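Local coordinates for protein cytochrome P450 268A2 Cyp268A2 (Mycobacterium marinum, PDB 6BLD) that belongs to the cytochrome P450 family and holds a haem group in a largely helical fold, at residues Ser34-Arg37 and Ala38-Val42; Ala98-Ser101 and Phe102-Met105; Val151-Glu155 and His156-Glu160; Gln209-Leu212 and His213-Ala217; Ala378-Gln381 and Leu382-Ile385. All coordinates share one frame; numbering follows the deposited sequence.

Interaction 1. Residues Ser34-Arg37 and Ala38-Val42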
# COMPACT_ATOMS: atom_id res chain seq x y z
N SER A 34 4.26 -13.71 16.01
CA SER A 34 4.14 -13.59 17.46
C SER A 34 5.36 -14.17 18.16
O SER A 34 5.91 -13.55 19.08
CB SER A 34 2.86 -14.28 17.94
OG SER A 34 2.71 -14.15 19.35
N GLU A 35 5.80 -15.37 17.75
CA GLU A 35 6.96 -15.99 18.38
C GLU A 35 8.22 -15.17 18.14
O GLU A 35 9.05 -15.02 19.04
CB GLU A 35 7.14 -17.42 17.87
CG GLU A 35 8.45 -18.05 18.32
CD GLU A 35 8.57 -19.51 17.93
OE1 GLU A 35 9.71 -20.03 17.90
OE2 GLU A 35 7.53 -20.15 17.67
N LEU A 36 8.38 -14.64 16.93
CA LEU A 36 9.53 -13.79 16.64
C LEU A 36 9.50 -12.53 17.49
O LEU A 36 10.49 -12.18 18.14
CB LEU A 36 9.56 -13.44 15.15
CG LEU A 36 9.88 -14.59 14.20
CD1 LEU A 36 9.80 -14.13 12.76
CD2 LEU A 36 11.24 -15.18 14.51
N ARG A 37 8.36 -11.83 17.52
CA ARG A 37 8.24 -10.63 18.35
C ARG A 37 8.60 -10.91 19.80
O ARG A 37 9.16 -10.05 20.48
CB ARG A 37 6.81 -10.07 18.27
CG ARG A 37 6.53 -9.24 17.03
CD ARG A 37 5.25 -8.41 17.19
NE ARG A 37 4.18 -9.18 17.82
CZ ARG A 37 3.26 -9.87 17.15
NH1 ARG A 37 3.27 -9.90 15.83
NH2 ARG A 37 2.32 -10.53 17.82
N ALA A 38 8.31 -12.12 20.28
CA ALA A 38 8.54 -12.43 21.69
C ALA A 38 9.98 -12.87 21.93
O ALA A 38 10.63 -12.41 22.89
CB ALA A 38 7.56 -13.49 22.17
N GLU A 39 10.51 -13.76 21.09
CA GLU A 39 11.80 -14.38 21.34
C GLU A 39 12.94 -13.76 20.54
O GLU A 39 13.99 -13.44 21.12
CB GLU A 39 11.72 -15.89 21.04
CG GLU A 39 10.47 -16.59 21.57
CD GLU A 39 10.37 -16.59 23.09
OE1 GLU A 39 11.34 -16.22 23.77
OE2 GLU A 39 9.29 -16.97 23.60
N ARG A 40 12.78 -13.60 19.23
CA ARG A 40 13.84 -13.10 18.36
C ARG A 40 13.26 -12.01 17.46
O ARG A 40 12.99 -12.24 16.27
CB ARG A 40 14.46 -14.23 17.54
CG ARG A 40 14.87 -15.44 18.37
CD ARG A 40 15.30 -16.62 17.51
NE ARG A 40 14.22 -17.12 16.66
CZ ARG A 40 13.20 -17.85 17.10
NH1 ARG A 40 12.27 -18.27 16.24
NH2 ARG A 40 13.09 -18.17 18.38
N PRO A 41 13.07 -10.80 18.00
CA PRO A 41 12.38 -9.75 17.22
C PRO A 41 13.12 -9.32 15.97
O PRO A 41 12.48 -8.80 15.04
CB PRO A 41 12.26 -8.60 18.22
CG PRO A 41 13.34 -8.85 19.23
CD PRO A 41 13.44 -10.34 19.34
N VAL A 42 14.43 -9.50 15.91
CA VAL A 42 15.24 -9.20 14.73
C VAL A 42 15.97 -10.48 14.37
O VAL A 42 16.94 -10.86 15.04
CB VAL A 42 16.21 -8.04 14.97
CG1 VAL A 42 17.07 -7.81 13.73
CG2 VAL A 42 15.44 -6.77 15.33

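Interaction 2. Residues Ala98-Ser101 and Phe102-Met105. With HEM (protoporphyrin IX containing Fe), chain B; DXJ ((3E,5E)-6,10-dimethylundeca-3,5,9-trien-2-one), chain C.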
# COMPACT_ATOMS: atom_id res chain seq x y z
N ALA A 98 11.11 1.02 -13.75
CA ALA A 98 9.95 1.57 -14.43
C ALA A 98 8.76 1.78 -13.51
O ALA A 98 7.68 2.14 -13.99
CB ALA A 98 9.55 0.67 -15.60
N SER A 99 8.93 1.59 -12.20
CA SER A 99 7.79 1.65 -11.28
C SER A 99 8.08 2.30 -9.93
O SER A 99 7.14 2.83 -9.32
CB SER A 99 7.25 0.23 -11.03
OG SER A 99 8.23 -0.58 -10.40
N GLN A 100 9.32 2.29 -9.44
CA GLN A 100 9.56 2.67 -8.05
C GLN A 100 9.58 4.18 -7.86
O GLN A 100 9.04 4.69 -6.86
CB GLN A 100 10.87 2.06 -7.56
CG GLN A 100 10.89 0.53 -7.56
CD GLN A 100 9.78 -0.07 -6.71
OE1 GLN A 100 9.90 -0.19 -5.49
NE2 GLN A 100 8.68 -0.45 -7.36
N SER A 101 10.20 4.92 -8.78
CA SER A 101 10.30 6.39 -8.72
C SER A 101 11.00 6.76 -7.41
O SER A 101 11.95 6.07 -7.00
CB SER A 101 8.93 7.01 -8.92
OG SER A 101 9.01 8.42 -8.91
N PHE A 102 10.59 7.83 -6.73
CA PHE A 102 11.29 8.27 -5.53
C PHE A 102 10.98 7.42 -4.31
O PHE A 102 11.54 7.68 -3.24
CB PHE A 102 11.00 9.75 -5.24
CG PHE A 102 9.54 10.06 -5.01
CD1 PHE A 102 8.95 9.83 -3.78
CD2 PHE A 102 8.77 10.61 -6.02
CE1 PHE A 102 7.62 10.12 -3.57
CE2 PHE A 102 7.44 10.91 -5.81
CZ PHE A 102 6.86 10.66 -4.59
N LEU A 103 10.09 6.43 -4.42
CA LEU A 103 9.89 5.50 -3.31
C LEU A 103 11.18 4.75 -2.99
O LEU A 103 11.53 4.57 -1.82
CB LEU A 103 8.76 4.52 -3.63
CG LEU A 103 8.53 3.40 -2.62
CD1 LEU A 103 7.84 3.94 -1.38
CD2 LEU A 103 7.73 2.27 -3.24
N ALA A 104 11.90 4.32 -4.02
CA ALA A 104 13.19 3.65 -3.86
C ALA A 104 14.35 4.61 -4.09
O ALA A 104 15.28 4.34 -4.84
CB ALA A 104 13.28 2.46 -4.81
N MET A 105 14.28 5.78 -3.44
CA MET A 105 15.30 6.81 -3.59
C MET A 105 15.60 7.41 -2.23
O MET A 105 14.74 7.49 -1.36
CB MET A 105 14.85 7.92 -4.55
CG MET A 105 14.88 7.53 -6.02
SD MET A 105 14.55 8.94 -7.09
CE MET A 105 14.23 8.12 -8.65
CHA HEM B . 4.29 5.68 0.56
CHB HEM B . 0.98 7.54 -2.47
CHC HEM B . -2.56 5.52 0.16
CHD HEM B . 0.81 3.00 2.60
C1A HEM B . 3.71 6.37 -0.49
C2A HEM B . 4.41 7.14 -1.50
C3A HEM B . 3.50 7.65 -2.33
C4A HEM B . 2.19 7.23 -1.88
CMA HEM B . 3.79 8.54 -3.56
CAA HEM B . 5.93 7.34 -1.59
CBA HEM B . 6.34 8.46 -0.65
CGA HEM B . 7.84 8.56 -0.57
O1A HEM B . 8.34 9.63 -0.13
O2A HEM B . 8.53 7.58 -0.95
C1B HEM B . -0.27 7.22 -1.99
C2B HEM B . -1.52 7.73 -2.48
C3B HEM B . -2.51 7.19 -1.77
C4B HEM B . -1.92 6.30 -0.78
CMB HEM B . -1.70 8.74 -3.64
CAB HEM B . -4.00 7.52 -2.04
CBB HEM B . -4.99 7.08 -1.26
C1C HEM B . -1.96 4.66 1.06
C2C HEM B . -2.63 3.86 2.07
C3C HEM B . -1.69 3.16 2.73
C4C HEM B . -0.40 3.51 2.18
CMC HEM B . -4.16 3.85 2.28
CAC HEM B . -1.82 2.16 3.91
CBC HEM B . -2.95 1.99 4.61
C1D HEM B . 2.05 3.51 2.28
C2D HEM B . 3.32 3.08 2.83
C3D HEM B . 4.28 3.81 2.27
C4D HEM B . 3.66 4.74 1.34
CMD HEM B . 3.50 1.96 3.88
CAD HEM B . 5.80 3.71 2.56
CBD HEM B . 6.11 4.42 3.87
CGD HEM B . 7.57 4.30 4.21
O1D HEM B . 7.97 4.79 5.30
O2D HEM B . 8.33 3.70 3.41
NA HEM B . 2.36 6.45 -0.75
NB HEM B . -0.55 6.35 -0.95
NC HEM B . -0.60 4.42 1.16
ND HEM B . 2.29 4.52 1.38
FE HEM B . 0.87 5.60 0.38
C10 DXJ C . 5.47 -1.90 -8.19
C13 DXJ C . 6.09 -5.17 -10.09
C01 DXJ C . 3.03 2.17 -1.06
C02 DXJ C . 2.98 1.35 -2.35
C03 DXJ C . 3.81 1.64 -3.33
C04 DXJ C . 1.98 0.20 -2.48
C05 DXJ C . 3.79 0.83 -4.63
C06 DXJ C . 5.19 0.40 -5.07
C07 DXJ C . 5.23 -0.10 -6.51
C08 DXJ C . 5.42 -1.39 -6.75
C09 DXJ C . 5.07 0.88 -7.66
C11 DXJ C . 5.90 -3.13 -8.42
C12 DXJ C . 5.96 -3.67 -9.85
O14 DXJ C . 5.91 -2.92 -10.77

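Interaction 3. Residues Val151-Glu155 and His156-Glu160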
# COMPACT_ATOMS: atom_id res chain seq x y z
N VAL A 151 -23.59 -9.01 -5.33
CA VAL A 151 -22.59 -8.60 -6.31
C VAL A 151 -21.23 -8.46 -5.62
O VAL A 151 -21.12 -8.34 -4.40
CB VAL A 151 -23.01 -7.28 -7.00
CG1 VAL A 151 -22.58 -6.08 -6.18
CG2 VAL A 151 -22.45 -7.22 -8.41
N ASP A 152 -20.18 -8.48 -6.44
CA ASP A 152 -18.82 -8.39 -5.92
C ASP A 152 -18.55 -6.98 -5.40
O ASP A 152 -18.64 -6.00 -6.15
CB ASP A 152 -17.81 -8.76 -7.00
CG ASP A 152 -16.37 -8.54 -6.57
OD1 ASP A 152 -16.06 -8.80 -5.39
OD2 ASP A 152 -15.56 -8.10 -7.41
N PHE A 153 -18.22 -6.88 -4.11
CA PHE A 153 -17.97 -5.58 -3.50
C PHE A 153 -16.67 -4.95 -4.00
O PHE A 153 -16.55 -3.73 -4.03
CB PHE A 153 -17.94 -5.72 -1.98
CG PHE A 153 -17.70 -4.42 -1.25
CD1 PHE A 153 -18.70 -3.47 -1.15
CD2 PHE A 153 -16.48 -4.16 -0.65
CE1 PHE A 153 -18.49 -2.29 -0.48
CE2 PHE A 153 -16.26 -2.98 0.02
CZ PHE A 153 -17.27 -2.04 0.11
N VAL A 154 -15.70 -5.78 -4.40
CA VAL A 154 -14.41 -5.25 -4.83
C VAL A 154 -14.55 -4.50 -6.15
O VAL A 154 -14.10 -3.35 -6.29
CB VAL A 154 -13.37 -6.38 -4.94
CG1 VAL A 154 -12.07 -5.84 -5.51
CG2 VAL A 154 -13.14 -7.02 -3.58
N GLU A 155 -15.19 -5.12 -7.14
CA GLU A 155 -15.29 -4.52 -8.46
C GLU A 155 -16.31 -3.39 -8.51
O GLU A 155 -16.12 -2.42 -9.26
CB GLU A 155 -15.64 -5.58 -9.50
CG GLU A 155 -15.20 -5.23 -10.92
CD GLU A 155 -13.70 -5.35 -11.11
OE1 GLU A 155 -13.03 -5.95 -10.24
OE2 GLU A 155 -13.19 -4.85 -12.13
N HIS A 156 -17.38 -3.47 -7.72
CA HIS A 156 -18.47 -2.51 -7.78
C HIS A 156 -18.34 -1.38 -6.76
O HIS A 156 -19.21 -0.52 -6.71
CB HIS A 156 -19.81 -3.22 -7.60
CG HIS A 156 -20.25 -3.99 -8.80
ND1 HIS A 156 -19.52 -5.04 -9.32
CD2 HIS A 156 -21.34 -3.87 -9.59
CE1 HIS A 156 -20.15 -5.53 -10.37
NE2 HIS A 156 -21.26 -4.84 -10.56
N CYS A 157 -17.28 -1.37 -5.96
CA CYS A 157 -17.15 -0.33 -4.94
C CYS A 157 -15.70 -0.09 -4.52
O CYS A 157 -15.20 1.03 -4.62
CB CYS A 157 -17.99 -0.69 -3.71
SG CYS A 157 -17.97 0.56 -2.41
N ALA A 158 -15.03 -1.15 -4.05
CA ALA A 158 -13.71 -0.97 -3.43
C ALA A 158 -12.71 -0.38 -4.41
O ALA A 158 -11.86 0.44 -4.02
CB ALA A 158 -13.21 -2.31 -2.89
N LYS A 159 -12.78 -0.77 -5.68
CA LYS A 159 -11.83 -0.28 -6.68
C LYS A 159 -12.27 1.03 -7.33
O LYS A 159 -11.46 1.67 -8.01
CB LYS A 159 -11.62 -1.34 -7.76
CG LYS A 159 -12.79 -1.49 -8.71
CD LYS A 159 -12.35 -1.96 -10.09
CE LYS A 159 -13.46 -1.78 -11.11
NZ LYS A 159 -13.15 -2.43 -12.41
N GLU A 160 -13.52 1.45 -7.13
CA GLU A 160 -14.06 2.57 -7.90
C GLU A 160 -13.62 3.92 -7.33
O GLU A 160 -13.20 4.80 -8.09
CB GLU A 160 -15.59 2.48 -7.95
CG GLU A 160 -16.12 1.72 -9.15
CD GLU A 160 -15.39 2.08 -10.44
OE1 GLU A 160 -15.36 3.27 -10.80
OE2 GLU A 160 -14.84 1.16 -11.08

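Interaction 4. Residues Gln209-Leu212 and His213-Ala217. With DXJ ((3E,5E)-6,10-dimethylundeca-3,5,9-trien-2-one), chain C.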
# COMPACT_ATOMS: atom_id res chain seq x y z
N GLN A 209 2.81 -2.71 -16.92
CA GLN A 209 3.72 -1.57 -16.82
C GLN A 209 3.80 -0.83 -18.14
O GLN A 209 3.83 0.41 -18.16
CB GLN A 209 5.11 -2.04 -16.39
CG GLN A 209 5.29 -2.16 -14.89
CD GLN A 209 6.74 -2.33 -14.50
OE1 GLN A 209 7.63 -2.25 -15.35
NE2 GLN A 209 6.99 -2.56 -13.22
N MET A 210 3.82 -1.56 -19.25
CA MET A 210 3.90 -0.92 -20.56
C MET A 210 2.69 -0.04 -20.82
O MET A 210 2.82 1.08 -21.33
CB MET A 210 4.03 -1.99 -21.65
CG MET A 210 4.27 -1.43 -23.04
SD MET A 210 4.36 -2.73 -24.28
CE MET A 210 2.68 -2.72 -24.89
N TYR A 211 1.49 -0.52 -20.47
CA TYR A 211 0.29 0.28 -20.68
C TYR A 211 0.32 1.55 -19.84
O TYR A 211 -0.01 2.63 -20.34
CB TYR A 211 -0.96 -0.54 -20.36
CG TYR A 211 -2.21 0.31 -20.28
CD1 TYR A 211 -2.81 0.80 -21.43
CD2 TYR A 211 -2.77 0.64 -19.05
CE1 TYR A 211 -3.94 1.59 -21.36
CE2 TYR A 211 -3.91 1.43 -18.97
CZ TYR A 211 -4.49 1.90 -20.13
OH TYR A 211 -5.61 2.68 -20.07
N LEU A 212 0.71 1.44 -18.57
CA LEU A 212 0.78 2.62 -17.72
C LEU A 212 1.79 3.63 -18.24
O LEU A 212 1.58 4.84 -18.12
CB LEU A 212 1.13 2.21 -16.28
CG LEU A 212 0.05 1.43 -15.54
CD1 LEU A 212 0.56 0.92 -14.20
CD2 LEU A 212 -1.19 2.29 -15.35
N HIS A 213 2.89 3.16 -18.84
CA HIS A 213 3.85 4.07 -19.46
C HIS A 213 3.28 4.69 -20.73
O HIS A 213 3.67 5.81 -21.10
CB HIS A 213 5.16 3.35 -19.75
CG HIS A 213 6.03 3.18 -18.54
ND1 HIS A 213 7.37 3.51 -18.53
CD2 HIS A 213 5.75 2.70 -17.30
CE1 HIS A 213 7.87 3.25 -17.34
NE2 HIS A 213 6.91 2.76 -16.57
N GLN A 214 2.38 3.99 -21.41
CA GLN A 214 1.71 4.58 -22.57
C GLN A 214 0.80 5.72 -22.16
O GLN A 214 0.80 6.79 -22.80
CB GLN A 214 0.92 3.51 -23.32
CG GLN A 214 1.76 2.64 -24.24
CD GLN A 214 2.54 3.46 -25.25
OE1 GLN A 214 1.97 4.24 -26.00
NE2 GLN A 214 3.85 3.27 -25.26
N VAL A 215 0.01 5.53 -21.11
CA VAL A 215 -0.85 6.59 -20.60
C VAL A 215 -0.01 7.75 -20.08
O VAL A 215 -0.38 8.92 -20.24
CB VAL A 215 -1.80 6.04 -19.52
CG1 VAL A 215 -2.74 7.13 -19.02
CG2 VAL A 215 -2.59 4.85 -20.06
N ALA A 216 1.12 7.44 -19.44
CA ALA A 216 1.99 8.49 -18.92
C ALA A 216 2.59 9.32 -20.04
O ALA A 216 2.65 10.55 -19.93
CB ALA A 216 3.09 7.88 -18.05
N ALA A 217 3.04 8.68 -21.12
CA ALA A 217 3.60 9.43 -22.24
C ALA A 217 2.55 10.30 -22.91
O ALA A 217 2.85 11.43 -23.31
CB ALA A 217 4.23 8.47 -23.25
C10 DXJ C . 5.47 -1.90 -8.19
C13 DXJ C . 6.09 -5.17 -10.09
C01 DXJ C . 3.03 2.17 -1.06
C02 DXJ C . 2.98 1.35 -2.35
C03 DXJ C . 3.81 1.64 -3.33
C04 DXJ C . 1.98 0.20 -2.48
C05 DXJ C . 3.79 0.83 -4.63
C06 DXJ C . 5.19 0.40 -5.07
C07 DXJ C . 5.23 -0.10 -6.51
C08 DXJ C . 5.42 -1.39 -6.75
C09 DXJ C . 5.07 0.88 -7.66
C11 DXJ C . 5.90 -3.13 -8.42
C12 DXJ C . 5.96 -3.67 -9.85
O14 DXJ C . 5.91 -2.92 -10.77
O HOH W 1 4.87 1.80 -22.82

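Interaction 5. Residues Ala378-Gln381 and Leu382-Ile385. With HEM (protoporphyrin IX containing Fe), chain B.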
# COMPACT_ATOMS: atom_id res chain seq x y z
N ALA A 378 -6.05 9.39 1.47
CA ALA A 378 -6.62 8.09 1.78
C ALA A 378 -7.67 8.19 2.87
O ALA A 378 -8.76 7.61 2.76
CB ALA A 378 -5.52 7.12 2.18
N ARG A 379 -7.37 8.94 3.94
CA ARG A 379 -8.32 9.09 5.04
C ARG A 379 -9.61 9.75 4.56
O ARG A 379 -10.70 9.37 4.99
CB ARG A 379 -7.69 9.90 6.17
CG ARG A 379 -6.53 9.20 6.85
CD ARG A 379 -5.86 10.09 7.88
NE ARG A 379 -4.89 9.36 8.69
CZ ARG A 379 -3.61 9.70 8.81
NH1 ARG A 379 -3.14 10.77 8.19
NH2 ARG A 379 -2.80 8.96 9.56
N ALA A 380 -9.49 10.75 3.68
CA ALA A 380 -10.69 11.40 3.15
C ALA A 380 -11.53 10.42 2.34
O ALA A 380 -12.77 10.49 2.37
CB ALA A 380 -10.30 12.61 2.31
N GLN A 381 -10.88 9.51 1.61
CA GLN A 381 -11.63 8.53 0.83
C GLN A 381 -12.35 7.53 1.72
O GLN A 381 -13.51 7.18 1.46
CB GLN A 381 -10.68 7.80 -0.13
CG GLN A 381 -10.13 8.68 -1.24
CD GLN A 381 -9.35 7.88 -2.26
OE1 GLN A 381 -9.84 6.88 -2.79
NE2 GLN A 381 -8.13 8.32 -2.55
N LEU A 382 -11.69 7.08 2.80
CA LEU A 382 -12.30 6.09 3.69
C LEU A 382 -13.45 6.70 4.48
O LEU A 382 -14.46 6.04 4.72
CB LEU A 382 -11.25 5.50 4.62
CG LEU A 382 -9.99 4.96 3.94
CD1 LEU A 382 -8.87 4.74 4.95
CD2 LEU A 382 -10.31 3.69 3.17
N ARG A 383 -13.30 7.95 4.92
CA ARG A 383 -14.41 8.63 5.60
C ARG A 383 -15.61 8.76 4.68
O ARG A 383 -16.76 8.59 5.11
CB ARG A 383 -13.95 10.00 6.09
CG ARG A 383 -12.93 9.97 7.23
CD ARG A 383 -12.78 11.34 7.87
NE ARG A 383 -12.59 12.39 6.87
CZ ARG A 383 -11.40 12.86 6.50
NH1 ARG A 383 -10.29 12.38 7.04
NH2 ARG A 383 -11.33 13.82 5.59
N ALA A 384 -15.38 9.07 3.40
CA ALA A 384 -16.48 9.32 2.48
C ALA A 384 -17.18 8.04 2.06
O ALA A 384 -18.41 7.99 2.02
CB ALA A 384 -15.96 10.07 1.25
N ILE A 385 -16.42 6.98 1.74
CA ILE A 385 -17.03 5.77 1.22
C ILE A 385 -17.77 5.01 2.32
O ILE A 385 -18.83 4.43 2.08
CB ILE A 385 -15.98 4.89 0.52
CG1 ILE A 385 -16.66 3.78 -0.29
CG2 ILE A 385 -14.99 4.30 1.53
CD1 ILE A 385 -17.47 4.29 -1.45
CHA HEM B . 4.29 5.68 0.56
CHB HEM B . 0.98 7.54 -2.47
CHC HEM B . -2.56 5.52 0.16
CHD HEM B . 0.81 3.00 2.60
C1A HEM B . 3.71 6.37 -0.49
C2A HEM B . 4.41 7.14 -1.50
C3A HEM B . 3.50 7.65 -2.33
C4A HEM B . 2.19 7.23 -1.88
CMA HEM B . 3.79 8.54 -3.56
CAA HEM B . 5.93 7.34 -1.59
CBA HEM B . 6.34 8.46 -0.65
CGA HEM B . 7.84 8.56 -0.57
O1A HEM B . 8.34 9.63 -0.13
O2A HEM B . 8.53 7.58 -0.95
C1B HEM B . -0.27 7.22 -1.99
C2B HEM B . -1.52 7.73 -2.48
C3B HEM B . -2.51 7.19 -1.77
C4B HEM B . -1.92 6.30 -0.78
CMB HEM B . -1.70 8.74 -3.64
CAB HEM B . -4.00 7.52 -2.04
CBB HEM B . -4.99 7.08 -1.26
C1C HEM B . -1.96 4.66 1.06
C2C HEM B . -2.63 3.86 2.07
C3C HEM B . -1.69 3.16 2.73
C4C HEM B . -0.40 3.51 2.18
CMC HEM B . -4.16 3.85 2.28
CAC HEM B . -1.82 2.16 3.91
CBC HEM B . -2.95 1.99 4.61
C1D HEM B . 2.05 3.51 2.28
C2D HEM B . 3.32 3.08 2.83
C3D HEM B . 4.28 3.81 2.27
C4D HEM B . 3.66 4.74 1.34
CMD HEM B . 3.50 1.96 3.88
CAD HEM B . 5.80 3.71 2.56
CBD HEM B . 6.11 4.42 3.87
CGD HEM B . 7.57 4.30 4.21
O1D HEM B . 7.97 4.79 5.30
O2D HEM B . 8.33 3.70 3.41
NA HEM B . 2.36 6.45 -0.75
NB HEM B . -0.55 6.35 -0.95
NC HEM B . -0.60 4.42 1.16
ND HEM B . 2.29 4.52 1.38
FE HEM B . 0.87 5.60 0.38

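Interaction 1. Residues Ser34-Arg37 and Ala38-Val42
L36 and R40 stand four residues apart, where the last helical turn gives way to loop, and meet through the leucine tip: L36 CD2 lies 3.7 Å from R40 NH1, approaching the guanidinium obliquely. E35 sets one carboxylate oxygen, OE1, at the guanidinium edge and in its plane. The salt bridge is a long one, 3.5 Å from E35 OE1 to R40 NH1, and the two flat groups stand almost perpendicular, at 89°. R40 comes alongside E35 because its chain bends at chi3 (-63°), whereas E35 is extended throughout. The stronger charge partner of R40 is D12, which takes NE, so E35 probably adds only a secondary hold.

These residues occupy the C-terminal part of helix 26-39, which corresponds to the first major helix of the P450 fold and leads into edge strand 42-45 of the mixed sheet. Helical bonding is still regular at E39 N, which donates to E35 O over 2.8 Å, but A38 N is shared between S34 O at 3.0 Å and a weak bond to E35 O. P41 has no amide hydrogen with which to continue the pattern. Beyond the turn, L36 packs on D12 and L16, and R37 NH2 forms a salt bridge with E30.

Interaction 2. Residues Ala98-Ser101 and Phe102-Met105
In the loop between helices 93-97 and 109-117, part of the region between the B and C helices of a P450, Q100 and S101 fold back on L103, A104 and M105. L103 N donates to Q100 O over 3.2 Å, and A104 N makes a weak bond to S101 O. Beside this turn the methyl of A104 rests against the beta carbon of Q100, 3.7 Å from A104 CB to Q100 CB. M105 lays its extended chain past S101 O, with CG 3.4 Å from that oxygen and CE nearly as close.

The glutamine chain then bends at chi2 (-57°), turning its amide back toward S99. Q100 NE2 donates to S99 OG over 3.1 Å, nearly straight at 165° and in the amide plane, which helps to orient the amide beside DXJ; S99 OG is itself hydrogen-bonded to L95 O. L103 splits between the two ligands: CD2 lies 3.6 Å from DXJ C06, while CD1 is 3.7 Å from the propionate atom O2A of HEM. F102 brings its ring edge to the same propionate, CE1 approaching HEM CGA at 3.4 Å with that carbon in the ring plane. Lining both the ligand pocket and a haem propionate from one short loop is characteristic of the B-C region of cytochromes P450.

Interaction 3. Residues Val151-Glu155 and His156-Glu160
H156 N donates to D152 O over 3.2 Å in the ordinary helical pattern, but the next turns widen by one residue: A158 N reaches F153 O at 3.0 Å and K159 N reaches V154 O at the same length. This is a pi-type turn in the short helix 153-158. At its start D152 is the N-cap, its OD2 accepting from E155 N and its OD1 more weakly from V154 N; OD1 also takes the amide of M415.

V151 and H156 cross at about a right angle, and a methyl sits squarely on the imidazole, V151 CG2 being 3.5 Å from the ring centroid in a CH-pi contact. On another side of the helix C157 covers F153: its CB lies over one ring face, and SG comes in obliquely, 3.5 Å from F153 CE1. E155 bends at chi2 (73°) toward the extended K159, forming a salt bridge, although the modelled separation of OE2 and NZ is so short that its exact length is doubtful. K159 NZ also pairs with E178.

V151 and F153 are bonded through their backbones to strand 411-418, H156 lies on helix 123-147, and F153 is wedged against L273 of helix 247-278 and L389 of helix 375-392.

Interaction 4. Residues Gln209-Leu212 and His213-Ala217
Q209, whose backbone O accepts from H213 N over 3.0 Å, presents its amide to the ligand: Q209 NE2 donates to O14 of DXJ at 2.7 Å, with an angle of 141° at the hydrogen. The chain reaches that far because it runs extended beyond CG (chi2 -167°). L95 O is a second acceptor for the same NE2, so two bonds help to set the amide's orientation.

The next shell is H213. Its ring carbon CD2 lies 3.1 Å from Q209 O, which meets the ring obliquely, and its NE2 donates to A98 O in the loop that follows helix 93-97, tying the two parts of the pocket wall together. On another side of the helix, Y211 and V215, four residues apart, make a CH-pi contact: V215 CG2 stands over one ring face, 3.8 Å from the centroid and shifted toward the rim on the CZ side. Y211 OH is hydrogen-bonded to D176, which probably helps to fix the ring against the valine. On the outer face a water gives a hydrogen to M210 O at 2.6 Å and accepts one from Q214 NE2, linking side chain to backbone across the turn.

L212 packs on helix 177-186, and V215 and A216 rest on F254 of helix 247-278. Helix 201-225 corresponds to the G helix, which with the F helix typically covers the P450 ligand pocket; here it contributes Q209.

Interaction 5. Residues Ala378-Gln381 and Leu382-Ile385
I385 N donates to Q381 O over 2.9 Å at 161°, the shortest of four regular helical bonds here, and I385 CG2 crowds the same oxygen at 3.2 Å. One turn earlier the pattern recurs, with L382 CG 3.2 Å from A378 O.

R383 shows how an arginine can lie back on its own helix. Its chain bends at chi3 (-49°), laying one guanidinium face over R379 O and A380 CA, and NH2 comes to 3.5 Å from A380 CA. The guanidinium face simply lies against the backbone; the charge is met by a salt bridge from NH2 to E130. R379, by contrast, runs extended from CG to NE, and its NE forms a salt bridge with E299, so each arginine has its own acidic partner.

At the haem end, A378 CB touches HEM CBB at 3.5 Å and Q381 NE2 approaches that vinyl carbon at 3.6 Å. Helix 375-392 corresponds to the L helix, which in P450s follows the cysteine loop that holds the haem iron. Around it, L382 fits between helices 247-278 and 290-305, A380 and A384 face helix 123-147, and Q381 and I385 pack on helix 160-170.

Along the chain the five contacts come in series, 1 through 5, and interactions 2, 4 and 5, each touching DXJ or HEM, show how a P450 gathers distant pieces about a buried centre. Interactions 2 and 4, centres 15 Å apart, adjoin directly and share DXJ. Interactions 2 and 5 both touch HEM, although their nearest atoms are about 14 Å apart. Interaction 3 touches interaction 5, again 15 Å between centres, with C157 SG 3.9 Å from I385 CD1. Helix 247-278 packs against interactions 2, 3, 4 and 5, serving as their common neighbour. Interaction 1 stands apart, its centre at least 31 Å from every other, leading into strand 42-45 of the mixed sheet.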